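Local coordinates for protein probable FAD-dependent oxidoreductase PA4991 (Pseudomonas aeruginosa PAO1, PDB 5EZ7) that binds one FAD per monomer and probably works as an FAD-dependent oxidoreductase of the DAO family, with a physiological substrate that is still unknown, at residues 89-95 against 159-164; 288-293 against 309-313; 180-184 against 195-199; 327-333 against 352-357; 28-32 against 365-369. All coordinates share one frame. Residues are numbered along the deposited sequence.

Interaction 1. Residues 89-95 against 159-164; sequences LDLRGVR and DLIRRL
Residues 89-95 form an irregular loop laid along helical residues 159-164, with CA-CA approaches of 5.9 Å for Val94-Leu160 and 6.7 Å for Leu91-Arg163. A type II turn spans Leu91 to Val94, closed by Val94 N to Leu91 O at 3.2 Å; Gly93 takes its positive phi (78°). Apolar contacts line the inner side: Leu89 CD1 to Leu164 CD2 at 3.8 Å, Leu91 CD1 to Leu160 CD1 at 3.7 Å, and Val94 CG2 to Arg163 CB at 3.7 Å. Hydrogen bonds fix both ends of the loop: Arg163 NE (chi1 t, chi2 p) gives to Asp90 O at 3.0 Å, and Arg95 N gives to Asp159 OD2 at 2.8 Å. Charges reinforce them. Arg163 NH2 forms a salt bridge at 3.5 Å with Asp90 OD2, which also pairs with Arg92 NH1 at 2.6 Å, while Asp159 OD1 holds Arg162 NE at 2.7 Å. Asp90 OD1 accepts from Arg92 N at 3.1 Å, an Asx turn in a loop packed on helix 157-168 and on Trp21 of helix 17-28.

Interaction 2. Residues 288-293 against 309-313; sequences QIAEAR and QWATL
Helical residues 288-293 cross strand residues 309-313 at 121° between their N-to-C directions, the axes 9.0 Å apart at closest; the nearest CA pair is Ile289-Trp310 at 6.9 Å. Along the strand, Gln309 turns its CB away from the helix, and Trp310 (chi1 m, chi2 86°) turns toward it and supplies most of the strand's share of the contact. Its CB meets Ile289 CG2 at 4.0 Å and its CZ3 meets Ala292 CB at 4.0 Å. Arg293, extended from chi1 m through two t angles, runs over the face of the indole: CG sits 4.0 Å from the centroid of the six-membered ring of Trp310, a CH-pi contact, and CZ 3.8 Å from that of the five-membered ring, an off-centre cation-pi contact. Ala311 points away again. Thr312 returns to the helix, its CG2 3.7 Å from Ile289 CG1 and 4.3 Å from Gln288 CG. The polar ends of these two neighbours look to other partners: Thr312 OG1 bonds His230, and Gln288 NE2 bonds the carbonyls of Ile275 and His230. Helix 285-299 thus packs across one face of the mixed eight-stranded sheet, at its edge strand 309-320, met by alternate residues Trp310 and Thr312 in a helix-on-sheet layer.

Interaction 3. Residues 180-184 against 195-199; sequences PLREG and REIRA
Leu181 extends its side chain (chi1 t, chi2 p) toward residues 195-198 and lays CD2 over one face of the Arg198 guanidinium, 4.1 Å from Arg198 NH1. The same CD2 lies 3.8 Å from Ile197 O and 4.1 Å from Glu196 CB, so one methyl group reaches across the intervening strand 186-192 to the second segment. The strand segments 180-183 and 195-198 approach to 8.3 Å, with 57° between their N-to-C directions; the nearest CA atoms are those of Leu181 and Glu196, 7.3 Å apart. No backbone hydrogen bond joins them, and the contact is made by side chains, and in one place by a side chain on the backbone Ile197 O.

Beyond the leucine lies a small charge network. Arg198 (chi1 m, chi2 t) is gripped from two directions: NH2 reaches Glu183 OE2 at 3.4 Å in a salt bridge whose hydrogen bond is weak, and NH1 reaches Glu196 OE1 at 3.0 Å within its own strand. Glu183 OE2 lies near the plane of the guanidinium, leaving a face for Leu181. The chain then leaves the first strand at Gly184, whose phi is 68°.

Strand 186-192 runs between the two, bonded by its backbone to Leu181 on one flank and to Ile197 on the other. Strand 6-7 flanks 195-198 on the far side, completing a mixed four-stranded sheet, and Ile197 packs on Leu11 of strand 10-13.

Interaction 4. Residues 327-333 against 352-357; sequences RPDNAFL and DFADRV
Ala331, Leu333, Phe353 and Val357 make the apolar centre, where the chain entering strand 332-336 meets helical residues 352-357. Ala331 CB lies 3.7 Å from Phe353 CB, at the edge of that ring, and the two CA atoms are only 5.1 Å apart. Leu333 (chi1 t, chi2 p) sends CD2 to within 3.7 Å of Val357 CG2 and 3.6 Å of Arg356 C, and CD1 to 4.1 Å from Phe353 CE1. Between them Phe332 turns its CB away from the helix. Farther out, Asp352 (chi1 t) receives Ala331 N on OD2 at 3.0 Å; the same oxygen pairs with Arg356 NE at 2.9 Å, one turn along the helix. Arg356 places a face of its guanidinium over Ala331 O and Asn330 CB, and its NH2 makes a weak hydrogen bond to Asn330 OD1 at 3.1 Å. At the exposed edge the poorly ordered Arg327 has CD 4.3 Å from Arg356 NH2. Asp329, centre of an inverse gamma turn, starts the approach to the strand. Phe353 also packs on Ala18, an FAD-binding residue of helix 17-28, so the contact joins the edge strand of the Rossmann-type FAD-binding sheet to helix 350-364.

Interaction 5. Residues 28-32 against 365-369; sequences RAGYA and GIRPS
Two loops, each leaving a helix through a Schellman motif, meet at the surface with Tyr31 and Pro368 as the nearest CA pair, 4.9 Å apart. Arg28 ends helix 17-28, and Ala29 follows with phi/psi of -76/5°; its O lies 4.4 Å from Pro368 CG. Gly30 then takes a positive phi (92/7°), where a CB would jam against the preceding carbonyl, and turns its own O to Pro368 CB at 3.3 Å. Tyr31 (-84/148°) begins the extended run. With chi1 m and chi2 77° its ring lies flat beneath the proline: Pro368 CG is 3.9 Å from the centroid of the Tyr31 ring and just 6° off the ring normal, a CH-pi contact over the face, with Pro368 CD 3.9 Å from Tyr31 CZ. Near the ring plane, Tyr31 OH gives a hydrogen bond to Ile366 O at 2.7 Å, and Tyr31 CE2 touches Ile366 CG2 at 4.4 Å. At Ala32 the chain heads into strand 33-37, its N bonded to Asp9 OD2; Asp9 OD1 takes Ser369 N, so one aspartate bridges both loops. On the other segment, Gly365 (phi 80°) follows helix 350-364, giving a pair of glycine-terminated Schellman helix ends.

How the interactions relate
Interactions 1, 4 and 5 cluster around helix 17-28 of the FAD-binding part. Interactions 1 and 5 touch through Arg28, whose NH2 lies 3.3 Å from Asp90 N. Interactions 4 and 5 are joined by helix 350-364, with centres 20 Å apart: residues 352-357 lie within it and residues 365-369 follow its C-terminal end. Toward the cofactor, the side chain of Phe353 in interaction 4 comes within about 7 Å of FAD and that of Leu160 in interaction 1 within about 9 Å. Interaction 3 lies farther out, its centre 19 Å from that of interaction 5. Interaction 2 lies across the chain's centre from interactions 3, 4 and 5, with Gln288's side chain about 11 Å from FAD.

Interaction 1. Residues 89-95 against 159-164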
# COMPACT_ATOMS: atom_id res chain seq x y z
N LEU A 89 -15.64 -2.52 4.11
CA LEU A 89 -15.28 -1.49 5.09
C LEU A 89 -16.01 -0.17 4.78
O LEU A 89 -16.38 0.09 3.63
CB LEU A 89 -13.78 -1.24 5.09
CG LEU A 89 -12.85 -2.33 5.65
CD1 LEU A 89 -11.40 -1.84 5.52
CD2 LEU A 89 -13.16 -2.72 7.10
N ASP A 90 -16.24 0.64 5.82
CA ASP A 90 -16.76 1.98 5.62
C ASP A 90 -15.65 2.97 5.27
O ASP A 90 -15.08 3.60 6.15
CB ASP A 90 -17.50 2.46 6.86
CG ASP A 90 -18.32 3.68 6.59
OD1 ASP A 90 -18.24 4.26 5.49
OD2 ASP A 90 -19.08 4.07 7.47
N LEU A 91 -15.37 3.12 3.99
CA LEU A 91 -14.48 4.15 3.50
C LEU A 91 -15.27 5.27 2.84
O LEU A 91 -14.79 5.87 1.90
CB LEU A 91 -13.48 3.56 2.49
CG LEU A 91 -12.65 2.34 2.91
CD1 LEU A 91 -11.62 2.00 1.85
CD2 LEU A 91 -11.97 2.50 4.26
N ARG A 92 -16.47 5.55 3.32
CA ARG A 92 -17.22 6.65 2.71
C ARG A 92 -16.51 7.99 2.94
O ARG A 92 -16.02 8.26 4.04
CB ARG A 92 -18.64 6.71 3.22
CG ARG A 92 -19.55 5.71 2.53
CD ARG A 92 -20.90 5.61 3.20
NE ARG A 92 -20.73 5.37 4.64
CZ ARG A 92 -21.73 5.09 5.48
NH1 ARG A 92 -21.44 4.91 6.76
NH2 ARG A 92 -22.99 4.96 5.06
N GLY A 93 -16.42 8.79 1.88
CA GLY A 93 -15.72 10.09 1.94
C GLY A 93 -14.18 10.04 1.87
O GLY A 93 -13.50 11.05 2.09
N VAL A 94 -13.64 8.88 1.55
CA VAL A 94 -12.24 8.79 1.17
C VAL A 94 -12.11 9.39 -0.24
O VAL A 94 -12.92 9.14 -1.14
CB VAL A 94 -11.72 7.34 1.26
CG1 VAL A 94 -10.29 7.23 0.76
CG2 VAL A 94 -11.81 6.86 2.72
N ARG A 95 -11.07 10.19 -0.41
CA ARG A 95 -10.78 10.86 -1.64
C ARG A 95 -10.21 9.88 -2.65
O ARG A 95 -9.25 9.16 -2.36
CB ARG A 95 -9.75 11.96 -1.41
CG ARG A 95 -10.27 13.37 -1.11
CD ARG A 95 -9.10 14.40 -1.19
NE ARG A 95 -8.61 14.61 -2.56
CZ ARG A 95 -7.67 15.49 -2.95
NH1 ARG A 95 -7.34 15.59 -4.25
NH2 ARG A 95 -7.03 16.29 -2.08
N ASP A 159 -5.16 9.96 2.56
CA ASP A 159 -6.53 10.05 3.02
C ASP A 159 -7.18 8.66 3.31
O ASP A 159 -8.04 8.54 4.18
CB ASP A 159 -7.34 10.81 2.01
CG ASP A 159 -8.65 11.25 2.55
OD1 ASP A 159 -8.63 11.98 3.59
OD2 ASP A 159 -9.70 10.84 1.97
N LEU A 160 -6.74 7.63 2.58
CA LEU A 160 -7.16 6.25 2.85
C LEU A 160 -6.70 5.76 4.21
O LEU A 160 -7.46 5.13 5.00
CB LEU A 160 -6.63 5.32 1.77
CG LEU A 160 -6.80 3.82 2.02
CD1 LEU A 160 -8.26 3.39 2.18
CD2 LEU A 160 -6.12 3.11 0.87
N ILE A 161 -5.43 6.06 4.47
CA ILE A 161 -4.76 5.71 5.72
C ILE A 161 -5.32 6.40 6.90
O ILE A 161 -5.44 5.77 7.94
CB ILE A 161 -3.25 6.01 5.59
CG1 ILE A 161 -2.64 4.85 4.84
CG2 ILE A 161 -2.54 6.15 6.92
CD1 ILE A 161 -1.60 5.34 3.93
N ARG A 162 -5.64 7.69 6.73
CA ARG A 162 -6.33 8.49 7.76
C ARG A 162 -7.65 7.81 8.19
O ARG A 162 -7.90 7.62 9.36
CB ARG A 162 -6.58 9.95 7.29
CG ARG A 162 -7.71 10.66 8.07
CD ARG A 162 -8.49 11.72 7.31
NE ARG A 162 -9.18 11.23 6.11
CZ ARG A 162 -10.40 10.70 6.05
NH1 ARG A 162 -11.16 10.53 7.16
NH2 ARG A 162 -10.87 10.31 4.85
N ARG A 163 -8.47 7.42 7.23
CA ARG A 163 -9.73 6.71 7.50
C ARG A 163 -9.57 5.34 8.16
O ARG A 163 -10.28 5.00 9.10
CB ARG A 163 -10.52 6.53 6.20
CG ARG A 163 -11.93 5.96 6.36
CD ARG A 163 -12.75 6.65 7.45
NE ARG A 163 -14.05 6.02 7.59
CZ ARG A 163 -14.92 6.21 8.60
NH1 ARG A 163 -14.63 7.03 9.62
NH2 ARG A 163 -16.09 5.58 8.59
N LEU A 164 -8.61 4.55 7.69
CA LEU A 164 -8.34 3.28 8.33
C LEU A 164 -7.83 3.46 9.74
O LEU A 164 -8.09 2.62 10.59
CB LEU A 164 -7.37 2.43 7.54
CG LEU A 164 -7.83 1.98 6.16
CD1 LEU A 164 -6.67 1.42 5.38
CD2 LEU A 164 -8.89 0.91 6.21

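Interaction 2. Residues 288-293 against 309-313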
# COMPACT_ATOMS: atom_id res chain seq x y z
N GLN A 288 18.68 9.59 -13.86
CA GLN A 288 17.26 9.19 -13.80
C GLN A 288 16.30 10.33 -14.10
O GLN A 288 15.32 10.14 -14.84
CB GLN A 288 16.93 8.53 -12.46
CG GLN A 288 15.49 8.05 -12.33
CD GLN A 288 15.14 6.87 -13.23
OE1 GLN A 288 15.74 6.65 -14.28
NE2 GLN A 288 14.15 6.11 -12.80
N ILE A 289 16.59 11.51 -13.56
CA ILE A 289 15.87 12.73 -13.91
C ILE A 289 16.01 13.03 -15.39
O ILE A 289 15.02 13.25 -16.04
CB ILE A 289 16.34 13.93 -13.06
CG1 ILE A 289 15.70 13.80 -11.66
CG2 ILE A 289 15.99 15.29 -13.70
CD1 ILE A 289 16.45 14.57 -10.58
N ALA A 290 17.22 12.99 -15.91
CA ALA A 290 17.43 13.30 -17.32
C ALA A 290 16.65 12.35 -18.24
O ALA A 290 16.08 12.79 -19.24
CB ALA A 290 18.91 13.30 -17.67
N GLU A 291 16.62 11.06 -17.88
CA GLU A 291 15.82 10.04 -18.60
C GLU A 291 14.31 10.37 -18.57
O GLU A 291 13.59 10.34 -19.60
CB GLU A 291 16.09 8.66 -17.99
CG GLU A 291 15.37 7.49 -18.63
CD GLU A 291 15.78 7.25 -20.09
OE1 GLU A 291 16.95 7.49 -20.47
OE2 GLU A 291 14.93 6.83 -20.90
N ALA A 292 13.84 10.70 -17.39
CA ALA A 292 12.49 11.19 -17.22
C ALA A 292 12.18 12.42 -18.08
O ALA A 292 11.08 12.46 -18.64
CB ALA A 292 12.22 11.51 -15.76
N ARG A 293 13.10 13.38 -18.21
CA ARG A 293 12.82 14.58 -19.07
C ARG A 293 12.69 14.23 -20.52
O ARG A 293 11.84 14.78 -21.19
CB ARG A 293 13.90 15.64 -19.05
CG ARG A 293 14.07 16.41 -17.78
CD ARG A 293 15.17 17.43 -17.99
NE ARG A 293 15.57 18.02 -16.72
CZ ARG A 293 15.04 19.11 -16.18
NH1 ARG A 293 14.06 19.80 -16.80
NH2 ARG A 293 15.49 19.55 -14.98
N GLN A 309 10.13 21.46 -10.74
CA GLN A 309 11.13 20.87 -9.86
C GLN A 309 11.08 19.35 -10.01
O GLN A 309 10.01 18.81 -10.28
CB GLN A 309 10.87 21.23 -8.41
CG GLN A 309 10.93 22.71 -8.09
CD GLN A 309 10.41 22.89 -6.69
OE1 GLN A 309 9.21 23.05 -6.50
NE2 GLN A 309 11.27 22.67 -5.71
N TRP A 310 12.24 18.72 -9.80
CA TRP A 310 12.47 17.31 -10.05
C TRP A 310 13.16 16.67 -8.87
O TRP A 310 14.12 17.21 -8.33
CB TRP A 310 13.41 17.13 -11.23
CG TRP A 310 12.91 17.68 -12.49
CD1 TRP A 310 13.04 18.99 -12.93
CD2 TRP A 310 12.23 16.98 -13.53
NE1 TRP A 310 12.47 19.12 -14.17
CE2 TRP A 310 11.96 17.91 -14.56
CE3 TRP A 310 11.81 15.65 -13.70
CZ2 TRP A 310 11.28 17.55 -15.72
CZ3 TRP A 310 11.15 15.30 -14.85
CH2 TRP A 310 10.88 16.25 -15.85
N ALA A 311 12.68 15.50 -8.48
CA ALA A 311 13.32 14.70 -7.45
C ALA A 311 13.13 13.22 -7.78
O ALA A 311 12.32 12.86 -8.63
CB ALA A 311 12.69 15.04 -6.10
N THR A 312 13.85 12.35 -7.10
CA THR A 312 13.62 10.93 -7.23
C THR A 312 13.50 10.30 -5.86
O THR A 312 13.83 10.92 -4.84
CB THR A 312 14.69 10.23 -8.05
OG1 THR A 312 15.82 9.97 -7.22
CG2 THR A 312 15.05 11.06 -9.28
N LEU A 313 13.01 9.07 -5.86
CA LEU A 313 12.79 8.34 -4.64
C LEU A 313 13.16 6.87 -4.83
O LEU A 313 12.65 6.22 -5.75
CB LEU A 313 11.33 8.46 -4.32
CG LEU A 313 10.83 7.70 -3.11
CD1 LEU A 313 11.35 8.36 -1.84
CD2 LEU A 313 9.33 7.70 -3.14

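Interaction 3. Residues 180-184 against 195-199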
# COMPACT_ATOMS: atom_id res chain seq x y z
N PRO A 180 9.39 -11.54 22.04
CA PRO A 180 8.35 -12.55 22.17
C PRO A 180 7.93 -12.81 23.62
O PRO A 180 8.71 -12.68 24.53
CB PRO A 180 8.99 -13.81 21.56
CG PRO A 180 10.47 -13.59 21.62
CD PRO A 180 10.73 -12.12 21.79
N LEU A 181 6.67 -13.13 23.81
CA LEU A 181 6.13 -13.48 25.09
C LEU A 181 5.75 -14.93 24.92
O LEU A 181 4.84 -15.23 24.15
CB LEU A 181 4.93 -12.59 25.33
CG LEU A 181 4.22 -12.60 26.64
CD1 LEU A 181 5.21 -12.19 27.73
CD2 LEU A 181 3.05 -11.63 26.54
N ARG A 182 6.51 -15.82 25.55
CA ARG A 182 6.33 -17.26 25.41
C ARG A 182 5.55 -17.89 26.55
O ARG A 182 5.49 -17.35 27.64
CB ARG A 182 7.69 -17.95 25.39
CG ARG A 182 8.62 -17.51 24.28
CD ARG A 182 8.26 -18.17 22.97
NE ARG A 182 9.21 -17.75 21.93
CZ ARG A 182 9.02 -17.87 20.61
NH1 ARG A 182 7.89 -18.40 20.11
NH2 ARG A 182 9.96 -17.45 19.78
N GLU A 183 4.97 -19.06 26.28
CA GLU A 183 4.49 -20.00 27.30
C GLU A 183 5.00 -21.38 26.94
O GLU A 183 4.33 -22.13 26.22
CB GLU A 183 2.97 -20.01 27.39
CG GLU A 183 2.42 -18.95 28.34
CD GLU A 183 0.93 -18.70 28.17
OE1 GLU A 183 0.22 -19.61 27.68
OE2 GLU A 183 0.48 -17.57 28.52
N GLY A 184 6.19 -21.70 27.44
CA GLY A 184 6.94 -22.83 26.94
C GLY A 184 7.37 -22.49 25.53
O GLY A 184 8.05 -21.48 25.30
N ARG A 195 6.00 -3.78 27.79
CA ARG A 195 4.58 -4.00 28.08
C ARG A 195 4.10 -5.35 27.55
O ARG A 195 4.21 -5.63 26.37
CB ARG A 195 3.73 -2.91 27.42
CG ARG A 195 2.29 -3.00 27.86
CD ARG A 195 1.38 -2.20 26.97
NE ARG A 195 1.71 -0.78 26.97
CZ ARG A 195 1.14 0.18 27.71
NH1 ARG A 195 0.19 -0.07 28.61
NH2 ARG A 195 1.56 1.42 27.56
N GLU A 196 3.51 -6.14 28.42
CA GLU A 196 3.13 -7.49 28.04
C GLU A 196 1.72 -7.41 27.47
O GLU A 196 0.86 -6.73 28.02
CB GLU A 196 3.38 -8.48 29.19
CG GLU A 196 2.22 -8.85 30.09
CD GLU A 196 2.71 -9.57 31.36
OE1 GLU A 196 3.31 -10.67 31.24
OE2 GLU A 196 2.54 -9.00 32.49
N ILE A 197 1.55 -7.99 26.28
CA ILE A 197 0.30 -7.95 25.53
C ILE A 197 -0.06 -9.36 25.09
O ILE A 197 0.56 -9.89 24.20
CB ILE A 197 0.44 -7.10 24.25
CG1 ILE A 197 0.90 -5.67 24.63
CG2 ILE A 197 -0.88 -7.10 23.46
CD1 ILE A 197 1.00 -4.72 23.44
N ARG A 198 -1.09 -9.92 25.68
CA ARG A 198 -1.46 -11.30 25.40
C ARG A 198 -2.48 -11.35 24.28
O ARG A 198 -3.34 -10.49 24.20
CB ARG A 198 -2.02 -11.96 26.68
CG ARG A 198 -0.97 -12.09 27.77
CD ARG A 198 -1.40 -12.88 29.02
NE ARG A 198 -0.40 -13.93 29.29
CZ ARG A 198 0.84 -13.70 29.75
NH1 ARG A 198 1.25 -12.47 30.07
NH2 ARG A 198 1.68 -14.72 29.91
N ALA A 199 -2.37 -12.35 23.40
CA ALA A 199 -3.30 -12.42 22.24
C ALA A 199 -3.41 -13.81 21.67
O ALA A 199 -2.47 -14.54 21.79
CB ALA A 199 -2.85 -11.49 21.14

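Interaction 4. Residues 327-333 against 352-357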
# COMPACT_ATOMS: atom_id res chain seq x y z
N ARG A 327 0.93 -18.19 -4.79
CA ARG A 327 0.09 -17.99 -5.97
C ARG A 327 0.31 -16.54 -6.41
O ARG A 327 0.10 -15.63 -5.61
CB ARG A 327 -1.37 -18.22 -5.60
CG ARG A 327 -1.73 -19.68 -5.43
CD ARG A 327 -3.20 -19.85 -5.14
NE ARG A 327 -3.57 -21.25 -5.29
CZ ARG A 327 -4.82 -21.72 -5.40
NH1 ARG A 327 -5.87 -20.89 -5.35
NH2 ARG A 327 -5.02 -23.03 -5.54
N PRO A 328 0.74 -16.31 -7.65
CA PRO A 328 1.15 -14.95 -8.05
C PRO A 328 0.23 -13.72 -7.79
O PRO A 328 0.62 -12.84 -7.00
CB PRO A 328 1.48 -15.12 -9.53
CG PRO A 328 2.09 -16.48 -9.56
CD PRO A 328 1.26 -17.31 -8.61
N ASP A 329 -0.95 -13.60 -8.40
CA ASP A 329 -1.73 -12.33 -8.19
C ASP A 329 -2.57 -12.39 -6.91
O ASP A 329 -3.77 -12.12 -6.92
CB ASP A 329 -2.65 -12.01 -9.39
CG ASP A 329 -1.90 -11.92 -10.74
OD1 ASP A 329 -0.83 -11.30 -10.79
OD2 ASP A 329 -2.42 -12.44 -11.76
N ASN A 330 -1.92 -12.80 -5.82
CA ASN A 330 -2.57 -13.04 -4.50
C ASN A 330 -1.71 -12.49 -3.39
O ASN A 330 -0.49 -12.34 -3.55
CB ASN A 330 -2.77 -14.53 -4.22
CG ASN A 330 -3.69 -15.19 -5.21
OD1 ASN A 330 -4.88 -15.36 -4.95
ND2 ASN A 330 -3.14 -15.57 -6.37
N ALA A 331 -2.35 -12.18 -2.27
CA ALA A 331 -1.62 -11.88 -1.07
C ALA A 331 -0.93 -13.17 -0.66
O ALA A 331 -1.32 -14.24 -1.10
CB ALA A 331 -2.58 -11.44 0.03
N PHE A 332 0.13 -13.05 0.12
CA PHE A 332 0.83 -14.21 0.69
C PHE A 332 0.67 -14.24 2.24
O PHE A 332 0.86 -13.22 2.94
CB PHE A 332 2.32 -14.16 0.29
CG PHE A 332 3.15 -15.22 0.95
CD1 PHE A 332 3.68 -15.04 2.22
CD2 PHE A 332 3.36 -16.45 0.32
CE1 PHE A 332 4.41 -16.05 2.81
CE2 PHE A 332 4.08 -17.47 0.94
CZ PHE A 332 4.62 -17.26 2.17
N LEU A 333 0.35 -15.42 2.77
CA LEU A 333 0.30 -15.64 4.20
C LEU A 333 0.90 -16.97 4.57
O LEU A 333 0.70 -17.94 3.87
CB LEU A 333 -1.14 -15.62 4.67
CG LEU A 333 -1.41 -15.67 6.18
CD1 LEU A 333 -0.77 -14.56 6.95
CD2 LEU A 333 -2.91 -15.61 6.39
N ASP A 352 -7.47 -9.04 0.17
CA ASP A 352 -7.22 -10.46 0.00
C ASP A 352 -6.34 -10.95 1.16
O ASP A 352 -6.50 -12.07 1.64
CB ASP A 352 -6.58 -10.76 -1.38
CG ASP A 352 -6.41 -12.25 -1.64
OD1 ASP A 352 -7.45 -12.95 -1.76
OD2 ASP A 352 -5.24 -12.74 -1.69
N PHE A 353 -5.43 -10.10 1.61
CA PHE A 353 -4.59 -10.42 2.78
C PHE A 353 -5.45 -10.60 4.02
O PHE A 353 -5.34 -11.63 4.68
CB PHE A 353 -3.49 -9.37 2.99
CG PHE A 353 -2.64 -9.60 4.21
CD1 PHE A 353 -1.61 -10.54 4.20
CD2 PHE A 353 -2.84 -8.87 5.37
CE1 PHE A 353 -0.82 -10.76 5.31
CE2 PHE A 353 -2.04 -9.07 6.49
CZ PHE A 353 -1.04 -10.02 6.46
N ALA A 354 -6.32 -9.62 4.29
CA ALA A 354 -7.36 -9.76 5.30
C ALA A 354 -8.19 -11.05 5.17
O ALA A 354 -8.33 -11.76 6.14
CB ALA A 354 -8.25 -8.52 5.34
N ASP A 355 -8.73 -11.35 4.00
CA ASP A 355 -9.51 -12.62 3.78
C ASP A 355 -8.71 -13.85 4.16
O ASP A 355 -9.28 -14.77 4.73
CB ASP A 355 -9.92 -12.82 2.31
CG ASP A 355 -10.90 -11.77 1.80
OD1 ASP A 355 -11.68 -11.21 2.60
OD2 ASP A 355 -10.90 -11.51 0.56
N ARG A 356 -7.41 -13.86 3.84
CA ARG A 356 -6.58 -15.03 4.10
C ARG A 356 -6.37 -15.20 5.58
O ARG A 356 -6.42 -16.33 6.07
CB ARG A 356 -5.28 -15.02 3.30
CG ARG A 356 -5.47 -15.58 1.90
CD ARG A 356 -4.61 -14.87 0.87
NE ARG A 356 -4.86 -15.39 -0.49
CZ ARG A 356 -4.26 -16.47 -1.02
NH1 ARG A 356 -3.35 -17.16 -0.33
NH2 ARG A 356 -4.56 -16.88 -2.27
N VAL A 357 -6.19 -14.09 6.29
CA VAL A 357 -6.09 -14.14 7.74
C VAL A 357 -7.43 -14.59 8.36
O VAL A 357 -7.43 -15.46 9.25
CB VAL A 357 -5.61 -12.81 8.33
CG1 VAL A 357 -5.76 -12.79 9.84
CG2 VAL A 357 -4.16 -12.53 7.95

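Interaction 5. Residues 28-32 against 365-369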
# COMPACT_ATOMS: atom_id res chain seq x y z
N ARG A 28 -14.47 -4.78 12.86
CA ARG A 28 -15.82 -4.81 12.32
C ARG A 28 -16.49 -6.14 12.59
O ARG A 28 -17.66 -6.19 12.90
CB ARG A 28 -15.79 -4.56 10.83
CG ARG A 28 -17.13 -4.16 10.28
CD ARG A 28 -17.03 -4.02 8.78
NE ARG A 28 -18.35 -3.92 8.16
CZ ARG A 28 -18.78 -2.96 7.33
NH1 ARG A 28 -20.02 -3.04 6.85
NH2 ARG A 28 -18.01 -1.93 6.99
N ALA A 29 -15.72 -7.23 12.50
CA ALA A 29 -16.24 -8.55 12.80
C ALA A 29 -16.37 -8.82 14.32
O ALA A 29 -16.69 -9.93 14.69
CB ALA A 29 -15.37 -9.63 12.13
N GLY A 30 -16.12 -7.82 15.19
CA GLY A 30 -16.27 -7.96 16.66
C GLY A 30 -15.02 -8.38 17.44
O GLY A 30 -15.10 -8.64 18.63
N TYR A 31 -13.86 -8.45 16.79
CA TYR A 31 -12.63 -8.85 17.50
C TYR A 31 -12.04 -7.64 18.17
O TYR A 31 -12.12 -6.53 17.65
CB TYR A 31 -11.57 -9.38 16.55
CG TYR A 31 -11.88 -10.73 16.04
CD1 TYR A 31 -12.82 -10.93 15.05
CD2 TYR A 31 -11.23 -11.84 16.56
CE1 TYR A 31 -13.10 -12.20 14.55
CE2 TYR A 31 -11.50 -13.12 16.09
CZ TYR A 31 -12.43 -13.30 15.09
OH TYR A 31 -12.70 -14.57 14.66
N ALA A 32 -11.41 -7.85 19.31
CA ALA A 32 -10.62 -6.81 19.93
C ALA A 32 -9.19 -6.93 19.38
O ALA A 32 -8.67 -8.03 19.21
CB ALA A 32 -10.65 -6.98 21.45
N GLY A 365 -11.12 -21.79 14.39
CA GLY A 365 -12.16 -21.63 15.38
C GLY A 365 -11.88 -20.53 16.38
O GLY A 365 -12.39 -20.57 17.46
N ILE A 366 -11.10 -19.52 16.02
CA ILE A 366 -10.77 -18.43 16.96
C ILE A 366 -11.92 -17.41 16.98
O ILE A 366 -12.23 -16.88 15.96
CB ILE A 366 -9.41 -17.78 16.57
CG1 ILE A 366 -8.26 -18.79 16.58
CG2 ILE A 366 -9.08 -16.58 17.44
CD1 ILE A 366 -7.96 -19.44 17.93
N ARG A 367 -12.53 -17.16 18.13
CA ARG A 367 -13.62 -16.18 18.28
C ARG A 367 -13.29 -15.04 19.22
O ARG A 367 -12.40 -15.17 20.04
CB ARG A 367 -14.89 -16.84 18.82
CG ARG A 367 -15.36 -18.06 18.06
CD ARG A 367 -15.92 -17.77 16.66
NE ARG A 367 -15.73 -18.95 15.80
CZ ARG A 367 -15.78 -18.97 14.46
NH1 ARG A 367 -15.57 -20.12 13.81
NH2 ARG A 367 -16.06 -17.89 13.74
N PRO A 368 -14.03 -13.92 19.12
CA PRO A 368 -13.77 -12.84 20.07
C PRO A 368 -14.00 -13.31 21.49
O PRO A 368 -14.99 -13.96 21.73
CB PRO A 368 -14.80 -11.77 19.68
CG PRO A 368 -15.02 -11.99 18.22
CD PRO A 368 -14.97 -13.49 18.07
N SER A 369 -13.07 -13.01 22.38
CA SER A 369 -13.22 -13.32 23.79
C SER A 369 -13.62 -12.04 24.56
O SER A 369 -14.08 -11.10 23.95
CB SER A 369 -11.92 -13.88 24.33
OG SER A 369 -12.08 -14.12 25.71